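Local coordinates for protein probable 3-hydroxybutyryl-CoA dehydrogenase (Escherichia coli, PDB 3MOG) that catalyses the NAD-dependent oxidation of 3-hydroxyadipyl-CoA to 3-oxoadipyl-CoA, a step in the breakdown of phenylacetate, at residues A21-S26 against T69-L73; I123-A127 against V156-T161; S200-R204 against Y452-Y457; L231-L236 against G281-W285; I317-L322 against K367-L372. All coordinates share one frame. Residue numbers count along the deposited sequence, not the author numbering.

Contact 1. Residues A21-S26 against T69-L73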
# COMPACT_ATOMS: atom_id res chain seq x y z
N ALA C 21 34.94 -20.57 -2.03
CA ALA C 21 36.22 -21.06 -2.56
C ALA C 21 36.69 -22.31 -1.81
O ALA C 21 37.13 -23.28 -2.43
CB ALA C 21 37.30 -19.93 -2.51
N GLU C 22 36.58 -22.27 -0.48
CA GLU C 22 36.92 -23.40 0.38
C GLU C 22 36.12 -24.67 0.04
O GLU C 22 36.70 -25.75 -0.05
CB GLU C 22 36.70 -23.03 1.85
CG GLU C 22 37.06 -24.14 2.85
CD GLU C 22 36.72 -23.77 4.28
OE1 GLU C 22 36.44 -24.69 5.08
OE2 GLU C 22 36.72 -22.56 4.62
N VAL C 23 34.82 -24.51 -0.20
CA VAL C 23 33.94 -25.63 -0.57
C VAL C 23 34.34 -26.23 -1.90
O VAL C 23 34.50 -27.45 -2.02
CB VAL C 23 32.45 -25.20 -0.63
CG1 VAL C 23 31.58 -26.30 -1.22
CG2 VAL C 23 31.96 -24.80 0.75
N ALA C 24 34.53 -25.36 -2.90
CA ALA C 24 34.90 -25.81 -4.24
C ALA C 24 36.27 -26.50 -4.25
O ALA C 24 36.39 -27.60 -4.78
CB ALA C 24 34.83 -24.65 -5.26
N ALA C 25 37.28 -25.90 -3.61
CA ALA C 25 38.62 -26.50 -3.56
C ALA C 25 38.67 -27.78 -2.72
O ALA C 25 39.41 -28.71 -3.06
CB ALA C 25 39.65 -25.51 -3.05
N SER C 26 37.88 -27.85 -1.65
CA SER C 26 37.87 -29.04 -0.79
C SER C 26 37.25 -30.26 -1.47
O SER C 26 37.36 -31.37 -0.97
CB SER C 26 37.20 -28.76 0.58
OG SER C 26 35.79 -28.89 0.52
N THR C 69 43.58 -29.29 -0.73
CA THR C 69 42.66 -28.15 -0.79
C THR C 69 43.40 -26.82 -0.94
O THR C 69 43.10 -26.06 -1.86
CB THR C 69 41.73 -28.10 0.44
OG1 THR C 69 41.01 -29.33 0.54
CG2 THR C 69 40.73 -26.92 0.35
N LEU C 70 44.37 -26.58 -0.06
CA LEU C 70 45.12 -25.31 -0.04
C LEU C 70 45.89 -25.04 -1.33
O LEU C 70 45.96 -23.90 -1.79
CB LEU C 70 46.07 -25.24 1.15
CG LEU C 70 45.32 -25.39 2.47
CD1 LEU C 70 46.27 -25.50 3.65
CD2 LEU C 70 44.32 -24.24 2.66
N LYS C 71 46.43 -26.11 -1.91
CA LYS C 71 47.15 -26.05 -3.18
C LYS C 71 46.25 -25.67 -4.36
O LYS C 71 46.73 -25.12 -5.35
CB LYS C 71 47.83 -27.40 -3.44
CG LYS C 71 49.16 -27.33 -4.17
CD LYS C 71 50.09 -28.48 -3.73
CE LYS C 71 50.83 -28.14 -2.42
NZ LYS C 71 51.34 -29.35 -1.70
N ARG C 72 44.95 -25.95 -4.26
CA ARG C 72 44.02 -25.66 -5.35
C ARG C 72 43.52 -24.21 -5.33
O ARG C 72 42.88 -23.76 -6.28
CB ARG C 72 42.87 -26.68 -5.39
CG ARG C 72 43.32 -28.06 -5.89
CD ARG C 72 42.21 -29.09 -5.95
NE ARG C 72 41.78 -29.57 -4.64
CZ ARG C 72 41.84 -30.84 -4.23
NH1 ARG C 72 42.32 -31.79 -5.02
NH2 ARG C 72 41.41 -31.16 -3.01
N LEU C 73 43.83 -23.48 -4.26
CA LEU C 73 43.43 -22.08 -4.14
C LEU C 73 44.43 -21.14 -4.81
O LEU C 73 45.46 -20.81 -4.23
CB LEU C 73 43.24 -21.69 -2.66
CG LEU C 73 42.02 -22.29 -1.96
CD1 LEU C 73 42.15 -22.15 -0.45
CD2 LEU C 73 40.71 -21.66 -2.46
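The guanidinium of Arg72 anchors this contact to the C-terminal turn of helix 15-26. Arg72 NE donates to Ala25 O at 3.0 Å, and Arg72 NH2 adds a weak bond to that O at 3.2 Å. A carbonyl in the last turn of a helix lacks the usual backbone partner four residues on, so a long arginine reaching across from the end of the neighbouring helix 63-71 suits the place. Ser26 closes the turn on itself, with OG donating to the O of Val23 at 3.2 Å. Thr69 turns its hydroxyl back to the O of Thr65 within its own helix, which leaves its methyl for packing: CG2 lies 3.8 Å from CB of Ala25. The small Ala25, the most covered residue here, lets the two backbones come close, the CA atoms of Ser26 and Thr69 being 4.9 Å apart. Farther in, Leu73 CD2 sits 3.8 Å from Ala21 CB and 4.0 Å from Ala25 CB. Glu22 points away and salt-bridges Arg51. Leu73 opens edge strand 73-76, so the contact packs the domain's first helix, whose start carries the last glycine of a GxGxxG-like sequence, against a helix-to-strand connection at the sheet's edge, as in the Rossmann fold.

Contact 2. Residues I123-A127 against V156-T161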
# COMPACT_ATOMS: atom_id res chain seq x y z
N ILE C 123 19.51 -9.10 -5.52
CA ILE C 123 19.41 -8.60 -6.88
C ILE C 123 18.77 -9.63 -7.80
O ILE C 123 19.04 -10.83 -7.67
CB ILE C 123 20.81 -8.18 -7.42
CG1 ILE C 123 21.45 -7.13 -6.50
CG2 ILE C 123 20.72 -7.67 -8.83
CD1 ILE C 123 20.64 -5.82 -6.33
N SER C 124 17.92 -9.15 -8.71
CA SER C 124 17.32 -9.98 -9.74
C SER C 124 18.37 -10.57 -10.67
O SER C 124 19.26 -9.87 -11.14
CB SER C 124 16.33 -9.16 -10.57
OG SER C 124 15.80 -9.94 -11.63
N ILE C 125 18.23 -11.87 -10.94
CA ILE C 125 19.08 -12.57 -11.89
C ILE C 125 18.81 -12.03 -13.28
O ILE C 125 19.73 -11.76 -14.04
CB ILE C 125 18.82 -14.10 -11.88
CG1 ILE C 125 18.99 -14.70 -10.46
CG2 ILE C 125 19.71 -14.82 -12.88
CD1 ILE C 125 20.28 -14.33 -9.73
N THR C 126 17.52 -11.86 -13.58
CA THR C 126 17.03 -11.32 -14.84
C THR C 126 17.67 -9.97 -15.19
O THR C 126 18.06 -9.76 -16.33
CB THR C 126 15.49 -11.20 -14.81
OG1 THR C 126 14.96 -12.45 -14.36
CG2 THR C 126 14.93 -10.91 -16.20
N ALA C 127 17.80 -9.09 -14.20
CA ALA C 127 18.41 -7.78 -14.39
C ALA C 127 19.93 -7.86 -14.55
O ALA C 127 20.52 -7.05 -15.26
CB ALA C 127 18.04 -6.83 -13.26
N VAL C 156 19.01 -20.37 -8.61
CA VAL C 156 17.98 -19.41 -8.98
C VAL C 156 17.92 -19.16 -10.47
O VAL C 156 18.92 -18.71 -11.07
CB VAL C 156 18.19 -18.07 -8.25
CG1 VAL C 156 16.95 -17.22 -8.36
CG2 VAL C 156 18.53 -18.32 -6.82
N SER C 157 16.77 -19.44 -11.08
CA SER C 157 16.58 -19.15 -12.50
C SER C 157 16.11 -17.72 -12.72
O SER C 157 15.12 -17.26 -12.12
CB SER C 157 15.59 -20.11 -13.15
OG SER C 157 16.04 -21.45 -13.09
N GLY C 158 16.83 -17.01 -13.58
CA GLY C 158 16.30 -15.79 -14.16
C GLY C 158 15.39 -16.18 -15.31
O GLY C 158 15.27 -17.37 -15.64
N LEU C 159 14.77 -15.18 -15.92
CA LEU C 159 13.88 -15.39 -17.06
C LEU C 159 14.49 -16.25 -18.16
O LEU C 159 13.85 -17.19 -18.65
CB LEU C 159 13.47 -14.02 -17.63
CG LEU C 159 12.50 -13.93 -18.80
CD1 LEU C 159 11.09 -14.33 -18.34
CD2 LEU C 159 12.53 -12.51 -19.35
N ALA C 160 15.75 -15.95 -18.51
CA ALA C 160 16.46 -16.58 -19.62
C ALA C 160 17.17 -17.89 -19.27
O ALA C 160 17.54 -18.64 -20.17
CB ALA C 160 17.47 -15.59 -20.23
N THR C 161 17.34 -18.15 -17.97
CA THR C 161 18.15 -19.29 -17.49
C THR C 161 17.69 -20.63 -18.05
O THR C 161 16.56 -21.06 -17.81
CB THR C 161 18.13 -19.39 -15.94
OG1 THR C 161 18.60 -18.17 -15.36
CG2 THR C 161 19.00 -20.56 -15.44
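This is a buried helix-to-loop contact in the NAD-binding domain, where the start of the short helix 125-128 meets the turn that leaves strand 152-157. One hydrogen bond joins the two: Leu159 N donates to Thr126 OG1 at 3.2 Å and 164°, nearly straight. Beside it, Thr126 CG2 rests 3.7 Å from Leu159 CB, so the threonine uses both its hydroxyl and its methyl. The approach is closest at Gly158, whose CA lies 4.6 Å from that of Thr126; a CB there would clash with Ile125 CG2. Ile125 fills the remaining space, with CG1 3.9 Å from Val156 CG1 on the strand. The turn is held by Gly158 N donating to Thr161 OG1 at 2.8 Å and by Thr161 N to Gly158 O at 3.2 Å. The helix start is N-capped by Ser124, whose OG accepts a weak bond from Ala127 N at 3.4 Å. Ile270 and Arg273 of the second subunit pack over Thr126 and Leu159, so this junction of a short helix with a strand-leaving turn of the Rossmann-type domain borders a trimer interface.

Contact 3. Residues S200-R204 against Y452-Y457; sequences SEAWR and YGEERY
The middle of helix 196-207 faces the loop that follows helix 438-452, and the contact is a polar network joining the two C-terminal-type helical domains of the chain. Residues 200-204 are regular α-helix. Gly453, after helix 438-452, is the first residue to leave helical phi/psi, at 62/31, a positive phi that glycine accepts easily; Glu454 is extended (-109/134), and Glu455-Arg456 form a 3-10 segment. The backbones stay apart, the nearest CA atoms, Glu201 and Arg456, being 10.9 Å from each other, so long side chains bridge the gap. Arg456 is extended (chi1 to chi3 all t): its NH2 donates to Ser200 OG (chi1 p) at 2.9 Å and forms a salt bridge with Glu201 OE1, also at 2.9 Å. The same OE1 of Glu201 (chi1 m, chi2 m) accepts from Tyr457 OH (chi1 m) at 2.9 Å. Arg204 (m, t, p) lies beside Arg456, with its NH1 3.7 Å from Arg456 NE. The crowded positive charge is balanced by Glu201 and by Glu454 (chi1 m, chi2 t). Arg392 of helix 390-406 salt-bridges Glu201 and hydrogen-bonds the hydroxyls of Tyr452 and Tyr457. Arg204 CZ is 5.2 Å from the Tyr452 ring centroid, 15° off the normal, a long cation-pi approach, at most weakly attractive. Arg204 grips its carboxylate with two prongs: NH1 to Glu454 OE1 at 2.7 Å and NH2 to Glu454 OE2 at 2.9 Å.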
# COMPACT_ATOMS: atom_id res chain seq x y z
N SER C 200 8.36 -10.75 11.88
CA SER C 200 7.37 -9.67 11.93
C SER C 200 6.21 -9.92 12.89
O SER C 200 5.63 -8.96 13.43
CB SER C 200 6.87 -9.32 10.53
OG SER C 200 6.08 -10.35 10.00
N GLU C 201 5.87 -11.19 13.14
CA GLU C 201 4.89 -11.45 14.21
C GLU C 201 5.39 -11.04 15.61
O GLU C 201 4.64 -10.45 16.40
CB GLU C 201 4.32 -12.87 14.15
CG GLU C 201 3.31 -13.08 13.00
CD GLU C 201 2.13 -12.12 13.04
OE1 GLU C 201 1.70 -11.64 11.97
OE2 GLU C 201 1.60 -11.85 14.14
N ALA C 202 6.67 -11.30 15.88
CA ALA C 202 7.34 -10.87 17.12
C ALA C 202 7.38 -9.34 17.32
O ALA C 202 7.06 -8.85 18.40
CB ALA C 202 8.71 -11.40 17.14
N TRP C 203 7.80 -8.59 16.30
CA TRP C 203 7.74 -7.12 16.38
C TRP C 203 6.35 -6.57 16.68
O TRP C 203 6.21 -5.62 17.47
CB TRP C 203 8.28 -6.49 15.10
CG TRP C 203 9.74 -6.78 14.85
CD1 TRP C 203 10.28 -7.44 13.78
CD2 TRP C 203 10.85 -6.41 15.69
NE1 TRP C 203 11.65 -7.51 13.90
CE2 TRP C 203 12.03 -6.89 15.06
CE3 TRP C 203 10.96 -5.71 16.90
CZ2 TRP C 203 13.30 -6.70 15.61
CZ3 TRP C 203 12.24 -5.53 17.45
CH2 TRP C 203 13.38 -6.01 16.79
N ARG C 204 5.32 -7.17 16.09
CA ARG C 204 3.94 -6.76 16.36
C ARG C 204 3.54 -7.05 17.81
O ARG C 204 2.91 -6.21 18.46
CB ARG C 204 2.97 -7.43 15.40
CG ARG C 204 2.77 -6.62 14.14
CD ARG C 204 1.75 -7.29 13.29
NE ARG C 204 0.39 -7.06 13.76
CZ ARG C 204 -0.55 -6.50 13.01
NH1 ARG C 204 -0.26 -6.11 11.77
NH2 ARG C 204 -1.78 -6.34 13.48
N TYR C 452 -8.51 -8.09 13.15
CA TYR C 452 -7.69 -6.95 12.75
C TYR C 452 -8.18 -6.21 11.50
O TYR C 452 -7.82 -5.06 11.32
CB TYR C 452 -6.25 -7.39 12.56
CG TYR C 452 -5.61 -7.79 13.85
CD1 TYR C 452 -5.25 -6.82 14.79
CD2 TYR C 452 -5.38 -9.14 14.14
CE1 TYR C 452 -4.69 -7.18 15.99
CE2 TYR C 452 -4.82 -9.51 15.34
CZ TYR C 452 -4.48 -8.53 16.26
OH TYR C 452 -3.89 -8.91 17.44
N GLY C 453 -8.98 -6.87 10.66
CA GLY C 453 -9.47 -6.28 9.39
C GLY C 453 -8.33 -5.94 8.45
O GLY C 453 -8.40 -4.99 7.68
N GLU C 454 -7.26 -6.73 8.54
CA GLU C 454 -6.06 -6.49 7.77
C GLU C 454 -5.92 -7.54 6.69
O GLU C 454 -6.09 -8.73 6.95
CB GLU C 454 -4.82 -6.53 8.66
CG GLU C 454 -4.67 -5.32 9.57
CD GLU C 454 -3.54 -5.48 10.56
OE1 GLU C 454 -2.43 -5.90 10.15
OE2 GLU C 454 -3.74 -5.19 11.74
N GLU C 455 -5.62 -7.07 5.49
CA GLU C 455 -5.25 -7.90 4.35
C GLU C 455 -4.04 -8.77 4.69
O GLU C 455 -3.88 -9.84 4.15
CB GLU C 455 -4.95 -6.97 3.17
CG GLU C 455 -4.31 -7.60 1.99
CD GLU C 455 -4.70 -6.97 0.68
OE1 GLU C 455 -4.21 -7.47 -0.36
OE2 GLU C 455 -5.48 -6.00 0.67
N ARG C 456 -3.20 -8.33 5.62
CA ARG C 456 -2.07 -9.09 6.10
C ARG C 456 -2.42 -10.52 6.58
O ARG C 456 -1.66 -11.45 6.38
CB ARG C 456 -1.44 -8.27 7.25
CG ARG C 456 -0.28 -8.93 7.93
CD ARG C 456 0.22 -8.12 9.09
NE ARG C 456 1.16 -8.91 9.87
CZ ARG C 456 2.45 -9.07 9.57
NH1 ARG C 456 2.97 -8.47 8.50
NH2 ARG C 456 3.21 -9.83 10.34
N TYR C 457 -3.58 -10.67 7.22
CA TYR C 457 -3.97 -11.96 7.76
C TYR C 457 -4.87 -12.79 6.83
O TYR C 457 -5.41 -13.81 7.26
CB TYR C 457 -4.54 -11.82 9.20
CG TYR C 457 -3.48 -11.30 10.12
CD1 TYR C 457 -2.45 -12.12 10.55
CD2 TYR C 457 -3.46 -9.95 10.50
CE1 TYR C 457 -1.43 -11.63 11.35
CE2 TYR C 457 -2.46 -9.46 11.31
CZ TYR C 457 -1.45 -10.29 11.73
OH TYR C 457 -0.44 -9.79 12.52

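Contact 4. Residues L231-L236 against G281-W285. With GOL (glycerol), chain H.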
# COMPACT_ATOMS: atom_id res chain seq x y z
N LEU C 231 13.49 -12.68 18.20
CA LEU C 231 14.04 -11.37 18.59
C LEU C 231 15.54 -11.48 18.91
O LEU C 231 16.35 -10.71 18.39
CB LEU C 231 13.23 -10.74 19.71
CG LEU C 231 11.75 -10.50 19.36
CD1 LEU C 231 10.90 -10.35 20.60
CD2 LEU C 231 11.57 -9.27 18.47
N GLU C 232 15.90 -12.48 19.70
CA GLU C 232 17.31 -12.81 19.90
C GLU C 232 18.06 -13.08 18.57
O GLU C 232 19.18 -12.59 18.40
CB GLU C 232 17.45 -14.01 20.84
CG GLU C 232 18.89 -14.31 21.21
CD GLU C 232 19.03 -15.42 22.23
OE1 GLU C 232 18.01 -15.81 22.85
OE2 GLU C 232 20.17 -15.91 22.40
N LEU C 233 17.44 -13.82 17.66
CA LEU C 233 18.02 -14.06 16.33
C LEU C 233 18.21 -12.77 15.53
O LEU C 233 19.21 -12.62 14.85
CB LEU C 233 17.18 -15.07 15.52
CG LEU C 233 17.72 -15.59 14.18
CD1 LEU C 233 18.93 -16.48 14.39
CD2 LEU C 233 16.65 -16.36 13.42
N THR C 234 17.28 -11.82 15.64
CA THR C 234 17.53 -10.51 15.01
C THR C 234 18.72 -9.76 15.64
O THR C 234 19.47 -9.08 14.93
CB THR C 234 16.29 -9.58 14.98
OG1 THR C 234 15.89 -9.23 16.31
CG2 THR C 234 15.14 -10.24 14.26
N ASP C 235 18.89 -9.88 16.96
CA ASP C 235 20.06 -9.32 17.67
C ASP C 235 21.36 -9.98 17.21
O ASP C 235 22.39 -9.32 17.09
CB ASP C 235 19.91 -9.45 19.19
CG ASP C 235 19.38 -8.17 19.86
OD1 ASP C 235 18.87 -7.28 19.14
OD2 ASP C 235 19.47 -8.06 21.11
N LEU C 236 21.30 -11.27 16.91
CA LEU C 236 22.48 -12.00 16.45
C LEU C 236 22.75 -11.90 14.95
O LEU C 236 23.88 -12.10 14.53
CB LEU C 236 22.37 -13.47 16.86
CG LEU C 236 23.31 -13.86 18.00
CD1 LEU C 236 22.60 -14.78 18.98
CD2 LEU C 236 24.58 -14.51 17.45
N GLY C 281 20.77 -4.24 21.61
CA GLY C 281 19.76 -4.29 20.57
C GLY C 281 18.40 -4.33 21.23
O GLY C 281 18.03 -3.41 21.96
N VAL C 282 17.67 -5.41 20.97
CA VAL C 282 16.49 -5.74 21.76
C VAL C 282 16.99 -6.04 23.17
O VAL C 282 16.39 -5.61 24.16
CB VAL C 282 15.74 -6.97 21.18
CG1 VAL C 282 14.71 -7.49 22.15
CG2 VAL C 282 15.06 -6.61 19.87
N TYR C 283 18.10 -6.76 23.23
CA TYR C 283 18.72 -7.16 24.48
C TYR C 283 20.02 -6.43 24.74
O TYR C 283 20.63 -5.85 23.82
CB TYR C 283 19.01 -8.66 24.46
CG TYR C 283 17.78 -9.49 24.30
CD1 TYR C 283 17.45 -10.04 23.07
CD2 TYR C 283 16.93 -9.72 25.39
CE1 TYR C 283 16.30 -10.80 22.91
CE2 TYR C 283 15.78 -10.48 25.24
CZ TYR C 283 15.48 -11.02 23.99
OH TYR C 283 14.34 -11.79 23.83
N ASP C 284 20.44 -6.47 26.00
CA ASP C 284 21.76 -6.02 26.44
C ASP C 284 22.70 -7.21 26.38
O ASP C 284 22.45 -8.23 27.02
CB ASP C 284 21.68 -5.48 27.87
CG ASP C 284 22.76 -4.47 28.17
OD1 ASP C 284 23.95 -4.77 27.93
OD2 ASP C 284 22.41 -3.36 28.64
N TRP C 285 23.77 -7.09 25.60
CA TRP C 285 24.68 -8.21 25.40
C TRP C 285 25.92 -8.18 26.30
O TRP C 285 26.77 -9.07 26.23
CB TRP C 285 25.03 -8.35 23.92
CG TRP C 285 23.87 -8.88 23.14
CD1 TRP C 285 22.84 -8.15 22.59
CD2 TRP C 285 23.58 -10.25 22.86
NE1 TRP C 285 21.95 -8.99 21.97
CE2 TRP C 285 22.37 -10.28 22.12
CE3 TRP C 285 24.22 -11.46 23.15
CZ2 TRP C 285 21.80 -11.47 21.66
CZ3 TRP C 285 23.65 -12.65 22.70
CH2 TRP C 285 22.45 -12.64 21.96
C1 GOL H . 18.64 -12.95 26.09
O1 GOL H . 18.10 -14.10 25.46
C2 GOL H . 19.88 -12.45 25.35
O2 GOL H . 20.72 -13.51 24.94
C3 GOL H . 20.66 -11.53 26.28
O3 GOL H . 21.93 -11.23 25.73
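Apolar side chains of helix 230-237 pack on an irregular loop within the helical C-terminal domain of the dehydrogenase fold. Leu231 CB lies 4.3 Å from Val282 CG1 and 4.4 Å from Tyr283 CE1, and Trp203 of helix 196-207 also packs on Val282. Tyr283 sets its ring edge to the helix, CE1 being 3.6 Å from Glu232 N, while its hydroxyl reaches Asp217. Toward the surface, Leu236 CD1 touches Trp285 CH2 at 3.7 Å. A glycerol, probably from the crystallisation liquor, lies over one face of the Tyr283 ring (C1) and one face of the Trp285 ring (O3), with a weak bond from its O1 to Glu232 OE1 at 3.1 Å; Glu232 is also salt-bridged to Arg289. Gly281 is close enough that a CB would clash with Asp235 OD1. Asp235 organises the polar part: its short, buried carboxylate satisfies backbone and side-chain donors that the loop cannot pair regularly. Asp235 OD1 accepts from Val282 N at 2.9 Å, and Asp235 OD2 accepts at 2.8 Å from both Tyr283 N and Trp285 NE1.

Contact 5. Residues I317-L322 against K367-L372; sequences IDDVLL and KAIYYL
Lys367, Ile317 and Leu322 lose most surface where a β-hairpin packs on helix 362-373 in the reduced Rossmann-fold domain. The hairpin turns through a type II' beta turn from Ile317 to Val320, closed by Ile317 N to Val320 O and Val320 N to Ile317 O, both 2.8 Å; Asp318 has phi/psi 51/-103 and Asp319 -106/-9. Strand 320-322 and helix segment 367-372 cross at -45°, their axes 9.7 Å apart at closest, and the nearest CA atoms, Leu322 and Ala368, are 6.8 Å apart. Ile317 (chi1 m, chi2 t) points to the helix, its CD1 3.7 Å from Tyr371 CD1 and 4.4 Å from Ala368 CB. The small Ala368 leaves room for these branched chains, with Val320 CG1 also 4.4 Å from its CB. Leu322 (t, p) reaches farther along the helix: CD2 is 3.9 Å from Leu372 CD2 and 4.1 Å from Tyr371 CD1, at the edge of that ring (Tyr371 chi1 t). Val342 and Ile344 of strand 341-345 continue this apolar layer. At the exposed end Lys367 (m, t, t, t), extended beyond chi1, is apt, because the base of its side chain packs on Ile317 (CB to Ile317 CG2 4.3 Å) while its long chain carries the charge to the turn. Asp318 (chi1 m) accepts through OD1 from the backbone N of Met305 and Lys306, and its OD2 takes the salt bridge from Lys367 NZ at 2.8 Å.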
# COMPACT_ATOMS: atom_id res chain seq x y z
N ILE C 317 -12.37 -27.80 32.93
CA ILE C 317 -11.78 -27.98 34.25
C ILE C 317 -12.72 -27.28 35.22
O ILE C 317 -12.74 -26.05 35.29
CB ILE C 317 -10.36 -27.35 34.29
CG1 ILE C 317 -9.49 -27.92 33.17
CG2 ILE C 317 -9.70 -27.60 35.62
CD1 ILE C 317 -8.23 -27.15 32.90
N ASP C 318 -13.51 -28.08 35.95
CA ASP C 318 -14.67 -27.61 36.73
C ASP C 318 -15.61 -26.75 35.86
O ASP C 318 -16.35 -27.30 35.05
CB ASP C 318 -14.26 -26.93 38.05
CG ASP C 318 -13.65 -27.91 39.06
OD1 ASP C 318 -13.96 -29.12 39.00
OD2 ASP C 318 -12.86 -27.48 39.92
N ASP C 319 -15.57 -25.43 36.03
CA ASP C 319 -16.34 -24.53 35.17
C ASP C 319 -15.49 -23.76 34.14
O ASP C 319 -16.03 -23.09 33.25
CB ASP C 319 -17.18 -23.54 36.01
CG ASP C 319 -16.33 -22.74 36.98
OD1 ASP C 319 -15.25 -23.22 37.40
OD2 ASP C 319 -16.75 -21.62 37.34
N VAL C 320 -14.16 -23.87 34.26
CA VAL C 320 -13.20 -23.22 33.36
C VAL C 320 -13.04 -23.98 32.06
O VAL C 320 -12.73 -25.17 32.06
CB VAL C 320 -11.80 -23.13 33.99
CG1 VAL C 320 -10.91 -22.14 33.21
CG2 VAL C 320 -11.89 -22.76 35.44
N LEU C 321 -13.24 -23.29 30.94
CA LEU C 321 -12.82 -23.83 29.65
C LEU C 321 -11.39 -23.41 29.38
O LEU C 321 -11.07 -22.22 29.34
CB LEU C 321 -13.75 -23.37 28.52
CG LEU C 321 -15.21 -23.85 28.52
CD1 LEU C 321 -15.88 -23.49 27.22
CD2 LEU C 321 -15.33 -25.35 28.75
N LEU C 322 -10.53 -24.41 29.23
CA LEU C 322 -9.17 -24.22 28.76
C LEU C 322 -9.18 -24.55 27.27
O LEU C 322 -9.39 -25.71 26.88
CB LEU C 322 -8.19 -25.13 29.50
CG LEU C 322 -6.74 -25.05 29.04
CD1 LEU C 322 -6.15 -23.70 29.41
CD2 LEU C 322 -5.90 -26.19 29.62
N LYS C 367 -6.84 -22.83 38.80
CA LYS C 367 -7.21 -24.22 38.46
C LYS C 367 -6.59 -24.69 37.13
O LYS C 367 -6.04 -25.80 37.05
CB LYS C 367 -8.73 -24.40 38.40
CG LYS C 367 -9.43 -24.43 39.75
CD LYS C 367 -10.94 -24.50 39.58
CE LYS C 367 -11.66 -24.52 40.92
NZ LYS C 367 -13.12 -24.77 40.76
N ALA C 368 -6.68 -23.84 36.11
CA ALA C 368 -6.11 -24.12 34.79
C ALA C 368 -4.58 -24.15 34.81
O ALA C 368 -3.98 -25.00 34.16
CB ALA C 368 -6.61 -23.11 33.76
N ILE C 369 -3.97 -23.24 35.57
CA ILE C 369 -2.50 -23.19 35.68
C ILE C 369 -2.00 -24.47 36.37
O ILE C 369 -1.01 -25.07 35.92
CB ILE C 369 -2.00 -21.92 36.44
CG1 ILE C 369 -2.33 -20.66 35.64
CG2 ILE C 369 -0.48 -21.99 36.72
CD1 ILE C 369 -2.06 -19.34 36.38
N TYR C 370 -2.69 -24.88 37.44
CA TYR C 370 -2.37 -26.09 38.18
C TYR C 370 -2.40 -27.31 37.26
O TYR C 370 -1.42 -28.05 37.18
CB TYR C 370 -3.31 -26.31 39.39
CG TYR C 370 -3.06 -27.63 40.13
CD1 TYR C 370 -2.05 -27.74 41.09
CD2 TYR C 370 -3.83 -28.76 39.84
CE1 TYR C 370 -1.80 -28.96 41.74
CE2 TYR C 370 -3.60 -29.98 40.49
CZ TYR C 370 -2.58 -30.07 41.44
OH TYR C 370 -2.36 -31.27 42.07
N TYR C 371 -3.53 -27.50 36.58
CA TYR C 371 -3.71 -28.62 35.65
C TYR C 371 -2.56 -28.76 34.66
O TYR C 371 -2.08 -29.87 34.41
CB TYR C 371 -5.03 -28.47 34.88
CG TYR C 371 -5.18 -29.47 33.76
CD1 TYR C 371 -5.07 -29.08 32.42
CD2 TYR C 371 -5.40 -30.83 34.04
CE1 TYR C 371 -5.20 -30.00 31.39
CE2 TYR C 371 -5.52 -31.76 33.01
CZ TYR C 371 -5.43 -31.34 31.69
OH TYR C 371 -5.55 -32.26 30.68
N LEU C 372 -2.12 -27.62 34.11
CA LEU C 372 -1.06 -27.60 33.11
C LEU C 372 0.29 -27.98 33.69
O LEU C 372 1.03 -28.77 33.08
CB LEU C 372 -0.99 -26.23 32.44
CG LEU C 372 -2.15 -25.86 31.51
CD1 LEU C 372 -2.09 -24.40 31.12
CD2 LEU C 372 -2.15 -26.77 30.29

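Overall arrangement
Contacts 1 and 2 come first along the chain, both in the NAD-binding domain on its eight-stranded sheet, with centres about 28 Å apart. Contact 3 then closes a long loop from helix 196-207 to the segment after helix 438-452, and contacts 4 and 5 are nested within it, one after the other. Contacts 3 and 4 have centres about 21 Å apart and touch, for Trp203 CH2 meets Val282 CG2 at 3.6 Å. Contact 5 belongs to the second, smaller sheet, its centre about 61 Å from that of contact 1. The chain thus strings a nucleotide-binding domain, a helical domain, a reduced Rossmann domain and another helical domain, with contact 3 tying the two helical ones together.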